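Local coordinates for terminal oxygenase component of carbazole (Janthinobacterium sp., PDB 7BUG), which catalyses the angular dioxygenation of carbazole at its C-9a and C-1 positions, using a Rieske [2Fe-2S] cluster and a mononuclear iron, at the interface of chains A and B. Residues are numbered along the deposited sequence; one frame, centred on the assembly and turned at random. Chains: chain A/B, Terminal oxygenase component of carbazole.

Contact 1: the interface of chains A and B. Residues chain A 91-94, 109; chain B 182, 185, 202.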
loop_
_atom_site.group_PDB
_atom_site.type_symbol
_atom_site.label_atom_id
_atom_site.label_comp_id
_atom_site.label_asym_id
_atom_site.label_seq_id
_atom_site.Cartn_x
_atom_site.Cartn_y
_atom_site.Cartn_z
ATOM N N TRP A 91 -29.759 -0.435 -0.460
ATOM C CA TRP A 91 -29.879 -0.647 -1.917
ATOM C C TRP A 91 -29.749 -2.122 -2.309
ATOM O O TRP A 91 -30.080 -2.443 -3.460
ATOM C CB TRP A 91 -28.830 0.195 -2.626
ATOM C CG TRP A 91 -27.460 -0.056 -2.109
ATOM C CD1 TRP A 91 -26.809 0.655 -1.129
ATOM C CD2 TRP A 91 -26.576 -1.131 -2.487
ATOM N NE1 TRP A 91 -25.574 0.116 -0.901
ATOM C CE2 TRP A 91 -25.415 -0.998 -1.680
ATOM C CE3 TRP A 91 -26.643 -2.177 -3.392
ATOM C CZ2 TRP A 91 -24.324 -1.865 -1.797
ATOM C CZ3 TRP A 91 -25.589 -3.067 -3.476
ATOM C CH2 TRP A 91 -24.448 -2.917 -2.677
ATOM N N TYR A 92 -29.250 -2.982 -1.421
ATOM C CA TYR A 92 -28.868 -4.338 -1.848
ATOM C C TYR A 92 -30.086 -5.268 -1.731
ATOM O O TYR A 92 -30.477 -5.850 -2.736
ATOM C CB TYR A 92 -27.647 -4.784 -1.065
ATOM C CG TYR A 92 -26.789 -5.869 -1.700
ATOM C CD1 TYR A 92 -27.131 -6.516 -2.873
ATOM C CD2 TYR A 92 -25.647 -6.307 -1.033
ATOM C CE1 TYR A 92 -26.334 -7.512 -3.424
ATOM C CE2 TYR A 92 -24.863 -7.335 -1.538
ATOM C CZ TYR A 92 -25.206 -7.946 -2.736
ATOM O OH TYR A 92 -24.441 -8.933 -3.323
ATOM N N HIS A 93 -30.587 -5.470 -0.508
ATOM C CA HIS A 93 -31.744 -6.372 -0.291
ATOM C C HIS A 93 -32.857 -5.613 0.410
ATOM O O HIS A 93 -33.736 -6.241 0.931
ATOM C CB HIS A 93 -31.392 -7.661 0.448
ATOM C CG HIS A 93 -30.115 -8.270 -0.002
ATOM N ND1 HIS A 93 -28.879 -7.857 0.475
ATOM C CD2 HIS A 93 -29.889 -9.306 -0.841
ATOM C CE1 HIS A 93 -27.944 -8.583 -0.130
ATOM N NE2 HIS A 93 -28.535 -9.491 -0.933
ATOM N N ALA A 94 -32.775 -4.304 0.445
ATOM C CA ALA A 94 -33.889 -3.441 0.899
ATOM C C ALA A 94 -34.249 -3.642 2.371
ATOM O O ALA A 94 -35.412 -3.293 2.763
ATOM C CB ALA A 94 -35.110 -3.615 0.023
ATOM N N THR A 109 -37.650 -6.946 0.198
ATOM C CA THR A 109 -37.464 -8.237 -0.485
ATOM C C THR A 109 -38.091 -9.403 0.265
ATOM O O THR A 109 -38.150 -10.485 -0.328
ATOM C CB THR A 109 -35.964 -8.490 -0.679
ATOM O OG1 THR A 109 -35.287 -8.471 0.595
ATOM C CG2 THR A 109 -35.396 -7.495 -1.663
ATOM N N SER B 182 -32.437 -12.720 -3.164
ATOM C CA SER B 182 -33.059 -11.430 -2.826
ATOM C C SER B 182 -32.302 -10.265 -3.461
ATOM O O SER B 182 -32.818 -9.136 -3.460
ATOM C CB SER B 182 -33.197 -11.253 -1.322
ATOM O OG SER B 182 -34.261 -12.070 -0.885
ATOM N N TYR B 185 -33.383 -7.178 -6.154
ATOM C CA TYR B 185 -33.746 -5.775 -5.823
ATOM C C TYR B 185 -32.826 -4.786 -6.548
ATOM O O TYR B 185 -33.299 -3.723 -6.981
ATOM C CB TYR B 185 -33.737 -5.603 -4.327
ATOM C CG TYR B 185 -34.221 -4.266 -3.884
ATOM C CD1 TYR B 185 -35.571 -3.981 -3.872
ATOM C CD2 TYR B 185 -33.335 -3.268 -3.532
ATOM C CE1 TYR B 185 -36.043 -2.712 -3.529
ATOM C CE2 TYR B 185 -33.789 -2.012 -3.170
ATOM C CZ TYR B 185 -35.144 -1.741 -3.168
ATOM O OH TYR B 185 -35.600 -0.475 -2.848
ATOM N N LEU B 202 -39.416 -7.701 -6.777
ATOM C CA LEU B 202 -38.437 -7.093 -5.865
ATOM C C LEU B 202 -37.764 -8.180 -5.021
ATOM O O LEU B 202 -36.610 -7.977 -4.630
ATOM C CB LEU B 202 -39.147 -6.100 -4.967
ATOM C CG LEU B 202 -39.757 -4.897 -5.671
ATOM C CD1 LEU B 202 -40.400 -3.987 -4.639
ATOM C CD2 LEU B 202 -38.765 -4.120 -6.501
HETATM O O HOH W 1 -36.500 -13.177 0.328
#
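The methyl group of A:Ala94 sits squarely over the face of the B:Tyr185 ring, its CB 3.6 Å from the ring centroid in a CH-pi contact. The same ring turns one edge toward the chain A backbone, where B:Tyr185 CD2 comes within 3.4 Å of the carbonyl O of A:Trp91. With CG anti to the backbone N (chi1 -174°), the tyrosine of 3-10 helix 183-187 sets its ring under A:Ala94, while its CB stays 3.7 Å from the CG2 methyl of A:Thr109. That methyl points at two backbone carbonyls of chain B. A:Thr109 CG2 is 3.2 Å from O of B:Leu202; O of B:Ser182 is 3.5 Å from A:Thr109 CG2. Beside it, CD2 of A:His93 touches B:Ser182 at its carbonyl C and CB, a plain van der Waals contact.

Behind this layer, A:Thr109 is tied to the cluster loop. OG1 of A:Thr109 donates to the carbonyl O of A:His93 at 2.7 Å, tilted 22° from the carbonyl plane, and this bond helps direct the methyl branch toward chain B. Water 1 adds a polar bridge, lying 2.8 Å from OG of B:Ser182 and also contacting the backbone O of A:Thr109.

The patch fits the Rieske loop that carries the cluster ligand A:His93 against the neighbouring subunit, close to the segment that holds B:His183 and B:His187, ligands of the mononuclear iron, and so probably helps hold the two metal centres beside each other across the interface.

Contact 2: the interface of chains A and B. Residues chain A 71-72, 93, 95; chain B 180, 354-356, 359.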
loop_
_atom_site.group_PDB
_atom_site.type_symbol
_atom_site.label_atom_id
_atom_site.label_comp_id
_atom_site.label_asym_id
_atom_site.label_seq_id
_atom_site.Cartn_x
_atom_site.Cartn_y
_atom_site.Cartn_z
ATOM N N HIS A 71 -26.962 -6.622 7.366
ATOM C CA HIS A 71 -27.099 -7.876 6.600
ATOM C C HIS A 71 -25.715 -8.313 6.062
ATOM O O HIS A 71 -25.107 -9.248 6.601
ATOM C CB HIS A 71 -28.170 -7.642 5.521
ATOM C CG HIS A 71 -28.385 -8.797 4.649
ATOM N ND1 HIS A 71 -28.650 -8.621 3.304
ATOM C CD2 HIS A 71 -28.373 -10.121 4.908
ATOM C CE1 HIS A 71 -28.824 -9.811 2.749
ATOM N NE2 HIS A 71 -28.672 -10.775 3.759
ATOM N N ARG A 72 -25.237 -7.661 4.996
ATOM C CA ARG A 72 -23.946 -8.032 4.348
ATOM C C ARG A 72 -22.904 -6.927 4.524
ATOM O O ARG A 72 -21.839 -6.978 3.876
ATOM C CB ARG A 72 -24.153 -8.426 2.880
ATOM C CG ARG A 72 -25.169 -9.543 2.670
ATOM C CD ARG A 72 -24.913 -10.870 3.363
ATOM N NE ARG A 72 -23.591 -11.388 3.021
ATOM C CZ ARG A 72 -23.283 -12.086 1.945
ATOM N NH1 ARG A 72 -24.229 -12.467 1.113
ATOM N NH2 ARG A 72 -22.033 -12.448 1.765
ATOM N N HIS A 93 -30.587 -5.470 -0.508
ATOM C CA HIS A 93 -31.744 -6.372 -0.291
ATOM C C HIS A 93 -32.857 -5.613 0.410
ATOM O O HIS A 93 -33.736 -6.241 0.931
ATOM C CB HIS A 93 -31.392 -7.661 0.448
ATOM C CG HIS A 93 -30.115 -8.270 -0.002
ATOM N ND1 HIS A 93 -28.879 -7.857 0.475
ATOM C CD2 HIS A 93 -29.889 -9.306 -0.841
ATOM C CE1 HIS A 93 -27.944 -8.583 -0.130
ATOM N NE2 HIS A 93 -28.535 -9.491 -0.933
ATOM N N TRP A 95 -33.300 -4.026 3.221
ATOM C CA TRP A 95 -33.483 -3.844 4.674
ATOM C C TRP A 95 -33.677 -2.364 4.949
ATOM O O TRP A 95 -32.911 -1.500 4.522
ATOM C CB TRP A 95 -32.324 -4.408 5.493
ATOM C CG TRP A 95 -32.195 -5.886 5.463
ATOM C CD1 TRP A 95 -32.489 -6.759 4.456
ATOM C CD2 TRP A 95 -31.663 -6.662 6.537
ATOM N NE1 TRP A 95 -32.202 -8.042 4.848
ATOM C CE2 TRP A 95 -31.674 -8.005 6.106
ATOM C CE3 TRP A 95 -31.136 -6.334 7.788
ATOM C CZ2 TRP A 95 -31.167 -9.028 6.910
ATOM C CZ3 TRP A 95 -30.683 -7.367 8.596
ATOM C CH2 TRP A 95 -30.709 -8.685 8.149
ATOM N N ASP B 180 -27.688 -15.202 -4.927
ATOM C CA ASP B 180 -28.495 -14.586 -3.868
ATOM C C ASP B 180 -29.916 -14.340 -4.354
ATOM O O ASP B 180 -30.127 -13.518 -5.243
ATOM C CB ASP B 180 -27.807 -13.286 -3.555
ATOM C CG ASP B 180 -28.376 -12.540 -2.410
ATOM O OD1 ASP B 180 -29.618 -12.591 -2.221
ATOM O OD2 ASP B 180 -27.539 -11.845 -1.779
ATOM N N ILE B 354 -25.444 -10.684 9.420
ATOM C CA ILE B 354 -26.745 -11.187 9.918
ATOM C C ILE B 354 -27.578 -11.614 8.728
ATOM O O ILE B 354 -28.086 -10.769 7.945
ATOM C CB ILE B 354 -27.437 -10.132 10.778
ATOM C CG1 ILE B 354 -26.533 -9.668 11.932
ATOM C CG2 ILE B 354 -28.797 -10.713 11.216
ATOM C CD1 ILE B 354 -27.102 -8.544 12.721
ATOM N N LEU B 355 -27.716 -12.906 8.555
ATOM C CA LEU B 355 -28.428 -13.463 7.398
ATOM C C LEU B 355 -29.931 -13.473 7.645
ATOM O O LEU B 355 -30.358 -13.441 8.793
ATOM C CB LEU B 355 -27.917 -14.876 7.148
ATOM C CG LEU B 355 -26.422 -14.948 6.812
ATOM C CD1 LEU B 355 -26.048 -16.347 6.364
ATOM C CD2 LEU B 355 -25.998 -13.930 5.754
ATOM N N PHE B 356 -30.692 -13.506 6.561
ATOM C CA PHE B 356 -32.159 -13.717 6.617
ATOM C C PHE B 356 -32.554 -14.866 5.702
ATOM O O PHE B 356 -31.724 -15.604 5.222
ATOM C CB PHE B 356 -32.924 -12.409 6.464
ATOM C CG PHE B 356 -33.121 -11.853 5.076
ATOM C CD1 PHE B 356 -32.121 -11.984 4.116
ATOM C CD2 PHE B 356 -34.248 -11.131 4.742
ATOM C CE1 PHE B 356 -32.239 -11.413 2.852
ATOM C CE2 PHE B 356 -34.363 -10.558 3.487
ATOM C CZ PHE B 356 -33.362 -10.683 2.542
ATOM N N ASP B 359 -31.212 -16.213 2.394
ATOM C CA ASP B 359 -29.794 -16.597 2.477
ATOM C C ASP B 359 -29.632 -18.096 2.725
ATOM O O ASP B 359 -28.483 -18.586 2.651
ATOM C CB ASP B 359 -29.044 -15.795 3.528
ATOM C CG ASP B 359 -28.965 -14.317 3.195
ATOM O OD1 ASP B 359 -28.772 -13.991 1.981
ATOM O OD2 ASP B 359 -29.060 -13.512 4.142
HETATM O O HOH W 2 -27.061 -12.109 1.011
#
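A:His71 and B:Asp359 meet head-on, ring and carboxylate nearly coplanar (20° apart). A:His71 NE2 donates in its ring plane to the syn lone pair of B:Asp359 OD2, at 2.8 Å. OD2 of B:Asp359 is gripped again, on its anti side, by the backbone N of B:Phe356 at 2.9 Å, which helps hold the carboxylate's rotation. A:His93 makes a less planar bond: its NE2 reaches OD2 of B:Asp180 at 2.7 Å, on the syn side but 30° out of the carboxylate plane. Water 2 joins both aspartates to NH1 of A:Arg72. A:Arg72 CG lies over one face of the A:His71 ring, and bends at chi2 and chi3 bring the guanidinium round to the water.

B:Phe356 sets its CD1/CE1 edge over a face of A:His71, while its own face takes the NE1 edge of A:Trp95, with NE1 of A:Trp95 3.6 Å from CE2 of B:Phe356. A chi1 of 81° turns the phenyl into this corner. The backbone N of B:Ile354 donates to O of A:His71 at 3.2 Å.

A:His71 and A:His93 are the histidine ligands of the Rieske cluster (Cys69-X-His71, Cys90-X2-His93). In this family the aspartate equivalent to B:Asp180 links a cluster histidine to the mononuclear-iron site, as is likely here. The chain A residues lie in the Rieske domain; their partners are B:Asp180, just after helix 171-179, and the stretch between helices 349-352 and 360-372 of the catalytic domain.

The centres of the C-alpha atoms of contact 1 and contact 2 lie about 9 Å apart, and A:His93 belongs to both: it touches B:Ser182 in contact 1 and bonds through NE2 in contact 2. B:Asp180 and B:Ser182, close in sequence, likewise place one stretch of chain B in both. Contact 1 is mostly shape and van der Waals fit; contact 2 adds hydrogen bonds from the cluster histidines to an aromatic cluster. Together they seat the Rieske tip of one subunit on the catalytic domain of the next, as in the trimeric family, where electrons pass from cluster to mononuclear iron across the subunit boundary.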